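Local coordinates for protein putative exotoxin (superantigen) (Streptococcus pyogenes, PDB 1TY0) that acts as a superantigen, probably a virulence toxin, that can use a common surface both to bind the T-cell receptor and to form dimers, at residues S2-E5 against N6-V10; S180-R183 against S184-F187; T92-V95 against N96-E100. All blocks are in the same frame, centred on the assembly; numbering follows the deposited sequence.

Contact 1: S2-E5 against N6-V10; sequences SDSE and NIKDV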
# COMPACT_ATOMS: atom_id res chain seq x y z
N SER A 2 -13.90 -14.50 -27.27
CA SER A 2 -14.70 -13.63 -26.41
C SER A 2 -14.79 -12.17 -26.86
O SER A 2 -13.98 -11.70 -27.65
CB SER A 2 -14.15 -13.67 -24.98
OG SER A 2 -14.78 -12.71 -24.15
N ASP A 3 -15.80 -11.46 -26.35
CA ASP A 3 -15.99 -10.04 -26.66
C ASP A 3 -15.87 -9.22 -25.38
O ASP A 3 -15.88 -7.99 -25.42
CB ASP A 3 -17.36 -9.78 -27.29
CG ASP A 3 -17.42 -10.13 -28.76
OD1 ASP A 3 -16.36 -10.10 -29.43
OD2 ASP A 3 -18.52 -10.42 -29.26
N SER A 4 -15.76 -9.91 -24.25
CA SER A 4 -15.65 -9.23 -22.96
C SER A 4 -14.28 -9.44 -22.32
O SER A 4 -14.07 -9.08 -21.16
CB SER A 4 -16.75 -9.71 -22.02
OG SER A 4 -16.70 -11.11 -21.83
N GLU A 5 -13.35 -10.02 -23.07
CA GLU A 5 -12.02 -10.28 -22.56
C GLU A 5 -11.27 -9.00 -22.20
O GLU A 5 -10.53 -8.95 -21.22
CB GLU A 5 -11.20 -11.07 -23.58
CG GLU A 5 -9.83 -11.50 -23.05
CD GLU A 5 -8.95 -12.09 -24.13
OE1 GLU A 5 -9.41 -13.02 -24.83
OE2 GLU A 5 -7.80 -11.63 -24.27
N ASN A 6 -11.46 -7.96 -23.00
CA ASN A 6 -10.78 -6.70 -22.74
C ASN A 6 -11.25 -6.02 -21.46
O ASN A 6 -10.42 -5.59 -20.65
CB ASN A 6 -10.96 -5.73 -23.91
CG ASN A 6 -10.22 -4.43 -23.69
OD1 ASN A 6 -9.00 -4.41 -23.51
ND2 ASN A 6 -10.96 -3.32 -23.67
N ILE A 7 -12.56 -5.92 -21.26
CA ILE A 7 -13.04 -5.28 -20.04
C ILE A 7 -12.56 -6.03 -18.81
O ILE A 7 -12.34 -5.44 -17.76
CB ILE A 7 -14.59 -5.16 -20.01
CG1 ILE A 7 -15.02 -4.39 -18.76
CG2 ILE A 7 -15.23 -6.53 -20.02
CD1 ILE A 7 -14.45 -2.98 -18.68
N LYS A 8 -12.39 -7.34 -18.93
CA LYS A 8 -11.91 -8.13 -17.80
C LYS A 8 -10.47 -7.74 -17.46
O LYS A 8 -10.13 -7.58 -16.28
CB LYS A 8 -11.97 -9.63 -18.12
CG LYS A 8 -13.38 -10.18 -18.21
CD LYS A 8 -13.37 -11.69 -18.42
CE LYS A 8 -14.78 -12.26 -18.39
NZ LYS A 8 -15.65 -11.66 -19.43
N ASP A 9 -9.63 -7.59 -18.48
CA ASP A 9 -8.24 -7.20 -18.28
C ASP A 9 -8.15 -5.79 -17.71
O ASP A 9 -7.28 -5.49 -16.91
CB ASP A 9 -7.46 -7.28 -19.60
CG ASP A 9 -7.45 -8.68 -20.18
OD1 ASP A 9 -7.24 -9.64 -19.41
OD2 ASP A 9 -7.64 -8.81 -21.41
N VAL A 10 -9.07 -4.92 -18.15
CA VAL A 10 -9.11 -3.55 -17.67
C VAL A 10 -9.44 -3.56 -16.18
O VAL A 10 -8.81 -2.86 -15.38
CB VAL A 10 -10.19 -2.74 -18.43
CG1 VAL A 10 -10.42 -1.39 -17.76
CG2 VAL A 10 -9.76 -2.54 -19.88
O HOH W 1 -14.56 -6.20 -23.39
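S4 O is the point on which I7 and K8 converge at the start of helix 5-18. This is the close-packed part: the I7 methyl CG2 presses on S4 O at 3.0 Å, and K8 CG lies against it. K8 N donates to the same oxygen over 3.3 Å. The lysine runs back toward the helix start, extended as far as CE and then folded at the last torsion (chi4 59°), which brings NZ to 2.7 Å from S4 OG with a weak bond to S4 O.

The exposed E5 carboxylate end is the solvent side. D9 N bonds E5 O, and D9 OD2 comes within 2.9 Å of E5 O, an acceptor pair that is not a bond. The two carboxylates only pass at an angle, their planes 79° apart and E5 OE2 4.0 Å from D9 OD2, a spacing at which like charges probably disfavour closer approach. A water links the approach to the helix, accepting from I7 N and donating to D3 O. Before the helix, S2 OG accepts from S4 N at 3.0 Å. The arrangement is an ST turn leading into helix 5-18, S4 standing at the N-cap without a side-chain capping bond.

Contact 2: S180-R183 against S184-F187; sequences SSTR and SDIF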
# COMPACT_ATOMS: atom_id res chain seq x y z
N SER A 180 -2.91 -2.38 -20.07
CA SER A 180 -1.49 -2.08 -19.91
C SER A 180 -1.19 -0.99 -18.88
O SER A 180 -0.03 -0.76 -18.54
CB SER A 180 -0.89 -1.64 -21.25
OG SER A 180 -0.92 -2.68 -22.21
N SER A 181 -2.23 -0.32 -18.39
CA SER A 181 -2.07 0.77 -17.43
C SER A 181 -1.34 0.44 -16.12
O SER A 181 -1.67 -0.54 -15.44
CB SER A 181 -3.44 1.35 -17.07
OG SER A 181 -4.10 1.86 -18.22
N THR A 182 -0.36 1.27 -15.79
CA THR A 182 0.42 1.14 -14.55
C THR A 182 -0.25 2.05 -13.52
O THR A 182 -1.14 2.82 -13.88
CB THR A 182 1.87 1.65 -14.71
OG1 THR A 182 1.85 3.05 -15.03
CG2 THR A 182 2.58 0.89 -15.82
N ARG A 183 0.17 1.98 -12.26
CA ARG A 183 -0.42 2.85 -11.25
C ARG A 183 -0.16 4.30 -11.62
O ARG A 183 -1.03 5.16 -11.45
CB ARG A 183 0.14 2.54 -9.86
CG ARG A 183 -0.66 1.46 -9.15
CD ARG A 183 -0.03 1.07 -7.81
NE ARG A 183 -0.87 0.09 -7.13
CZ ARG A 183 -0.42 -0.78 -6.22
NH1 ARG A 183 0.86 -0.80 -5.88
NH2 ARG A 183 -1.27 -1.63 -5.66
N SER A 184 1.03 4.58 -12.14
CA SER A 184 1.37 5.94 -12.55
C SER A 184 0.37 6.42 -13.60
O SER A 184 -0.14 7.54 -13.50
CB SER A 184 2.78 5.99 -13.14
OG SER A 184 3.10 7.30 -13.56
N ASP A 185 0.10 5.59 -14.60
CA ASP A 185 -0.85 5.96 -15.65
C ASP A 185 -2.23 6.27 -15.09
O ASP A 185 -2.85 7.27 -15.46
CB ASP A 185 -1.01 4.84 -16.68
CG ASP A 185 0.25 4.55 -17.46
OD1 ASP A 185 1.03 5.49 -17.72
OD2 ASP A 185 0.45 3.38 -17.84
N ILE A 186 -2.71 5.40 -14.21
CA ILE A 186 -4.05 5.54 -13.62
C ILE A 186 -4.18 6.68 -12.61
O ILE A 186 -5.23 7.32 -12.52
CB ILE A 186 -4.48 4.22 -12.95
CG1 ILE A 186 -4.63 3.12 -14.02
CG2 ILE A 186 -5.82 4.39 -12.22
CD1 ILE A 186 -4.73 1.72 -13.46
N PHE A 187 -3.11 6.94 -11.86
CA PHE A 187 -3.14 8.00 -10.86
C PHE A 187 -2.81 9.39 -11.39
O PHE A 187 -3.04 10.38 -10.70
CB PHE A 187 -2.18 7.67 -9.70
CG PHE A 187 -2.48 6.39 -8.98
CD1 PHE A 187 -3.72 5.75 -9.10
CD2 PHE A 187 -1.52 5.83 -8.13
CE1 PHE A 187 -3.99 4.58 -8.38
CE2 PHE A 187 -1.78 4.66 -7.41
CZ PHE A 187 -3.02 4.04 -7.54
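T182 and D185 face each other at an angle across the start of a helix, each side chain turned toward the other's backbone. The threonine OG1 sits between its own backbone N and carbonyl carbon (chi1 62°), the setting that aims it at D185 N, from which it accepts at 3.1 Å. In return D185 OD2 takes the hydrogen of T182 N along an almost straight line (172°), approached on its anti side and from well out of the carboxylate plane. This reciprocal pair is a capping box, and it gives an acceptor to the N-H of the N-cap residue T182 itself and to that of D185, three residues on in helix 183-187. The turn is then continued by I186 N bonding T182 O at 3.0 Å.

R183 and F187 are set differently: they lie side by side and point the same way, with guanidinium and ring planes only 12° apart. The aliphatic part of the arginine does the touching. CB makes an off-centre CH-pi contact, 4.2 Å from the ring centroid, and CG rests 3.8 Å from CE2. R183 O lies over the same ring near CG and also accepts from F187 N at 2.8 Å. The guanidinium itself is held by other residues: the carbonyls of Y16 and A17, a cation-pi contact with Y16, and E19 O of the second subunit, whose own R183 packs against this one.

S181 meets I186 through its CB, 3.7 Å from I186 CG1, its OG being bonded to T178 N; on this side I186 packs on L14, A17 and Y18 of helix 5-18. S184 turns its OG to Y88 OH on strand 84-93, a hydrogen bond that joins this short helix to the OB-fold domain.

Contact 3: T92-V95 against N96-E100; sequences TPSV and NSNSE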
# COMPACT_ATOMS: atom_id res chain seq x y z
N THR A 92 -3.80 19.27 0.52
CA THR A 92 -4.81 20.24 0.92
C THR A 92 -4.34 21.08 2.10
O THR A 92 -3.49 20.66 2.89
CB THR A 92 -6.13 19.56 1.35
OG1 THR A 92 -5.86 18.58 2.37
CG2 THR A 92 -6.82 18.91 0.16
N PRO A 93 -4.89 22.29 2.24
CA PRO A 93 -4.49 23.14 3.35
C PRO A 93 -4.98 22.52 4.65
O PRO A 93 -6.10 22.02 4.71
CB PRO A 93 -5.21 24.46 3.05
CG PRO A 93 -5.38 24.44 1.57
CD PRO A 93 -5.76 23.01 1.30
N SER A 94 -4.14 22.53 5.68
CA SER A 94 -4.54 22.01 6.98
C SER A 94 -5.01 23.25 7.73
O SER A 94 -4.20 24.11 8.07
CB SER A 94 -3.34 21.39 7.71
OG SER A 94 -3.74 20.86 8.97
N VAL A 95 -6.31 23.36 7.96
CA VAL A 95 -6.85 24.54 8.62
C VAL A 95 -7.39 24.37 10.04
O VAL A 95 -7.85 25.33 10.65
CB VAL A 95 -7.96 25.18 7.75
CG1 VAL A 95 -7.38 25.60 6.41
CG2 VAL A 95 -9.10 24.19 7.55
N ASN A 96 -7.34 23.15 10.56
CA ASN A 96 -7.80 22.91 11.92
C ASN A 96 -7.31 21.58 12.47
O ASN A 96 -6.32 21.03 11.98
CB ASN A 96 -9.34 23.00 12.00
CG ASN A 96 -10.05 21.95 11.15
OD1 ASN A 96 -11.28 21.96 11.06
ND2 ASN A 96 -9.28 21.06 10.53
N SER A 97 -7.99 21.08 13.50
CA SER A 97 -7.61 19.82 14.13
C SER A 97 -7.79 18.60 13.24
O SER A 97 -7.44 17.48 13.63
CB SER A 97 -8.40 19.63 15.43
OG SER A 97 -9.80 19.64 15.18
N ASN A 98 -8.32 18.81 12.04
CA ASN A 98 -8.54 17.73 11.10
C ASN A 98 -9.25 16.55 11.77
O ASN A 98 -8.79 15.41 11.71
CB ASN A 98 -7.20 17.26 10.51
CG ASN A 98 -6.49 18.36 9.75
OD1 ASN A 98 -7.03 18.91 8.79
ND2 ASN A 98 -5.27 18.68 10.17
N SER A 99 -10.38 16.85 12.40
CA SER A 99 -11.17 15.84 13.09
C SER A 99 -12.65 16.04 12.81
O SER A 99 -13.49 15.94 13.72
CB SER A 99 -10.91 15.91 14.59
OG SER A 99 -11.32 17.17 15.10
N GLU A 100 -12.97 16.34 11.56
CA GLU A 100 -14.35 16.56 11.15
C GLU A 100 -15.14 15.27 11.24
O GLU A 100 -14.63 14.18 10.96
CB GLU A 100 -14.39 17.08 9.71
CG GLU A 100 -13.65 18.39 9.50
CD GLU A 100 -14.22 19.51 10.35
OE1 GLU A 100 -15.41 19.86 10.15
OE2 GLU A 100 -13.49 20.03 11.21
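S94 and N98 meet in the loop that leaves strand 84-93 of the OB-fold domain on its way to strand 105-110 of the beta-grasp domain, and they illustrate how one side-chain bond can pin a connection that has no regular secondary structure. N98 ND2 donates to S94 OG at 2.9 Å. The bond is nearly straight, with an N-H...O angle of 174°, and the serine oxygen lies within a few degrees of the amide plane, so the N-H is used squarely.

Both side chains are turned for this meeting. S94 carries OG on the far side of its CB from the backbone N (chi1 -179°), which extends the hydroxyl toward the loop, while N98, whose backbone takes up a left-handed helical conformation, swings its amide back over the bend toward the serine. The rest of the contact is slight: S94 CB stands 4.1 Å from N98 ND2.

Between the two, V95 faces the beta-grasp side, where it packs on P127 and I128. Farther along, S97 OG and S99 OG share a hydrogen bond of 2.9 Å, with one residue between them.

N71, on the neighbouring strand 69-74, adds two further bonds. Its ND2 bonds N98 OD1, and its OD1 makes a weak bond with S94 OG. Both ends of the N98 amide are therefore occupied, one by the serine and one by N71, which fixes the rotation of the amide and implies that polar bonds to N71 tie this bend to strand 69-74, alongside the packing of V95.

Overall arrangement
All three contacts join residues close in sequence, yet their surroundings separate them. Contacts 1 and 2 are both helix starts on the same side of the chain's centre, their centres about 18 Å apart; contact 1 is a surface N-terminus without a side-chain cap, whereas contact 2 is partly buried, closed at its N-terminus by a capping box, and shares helix 5-18 with contact 1 because I186 packs on its later turns. Contact 2 also reaches the second subunit, which contacts 1 and 3 do not touch. Contact 3 lies on the opposite side, its centre about 30 Å from that of contact 2, and replaces helical backbone bonding with a serine-asparagine bond at the surface.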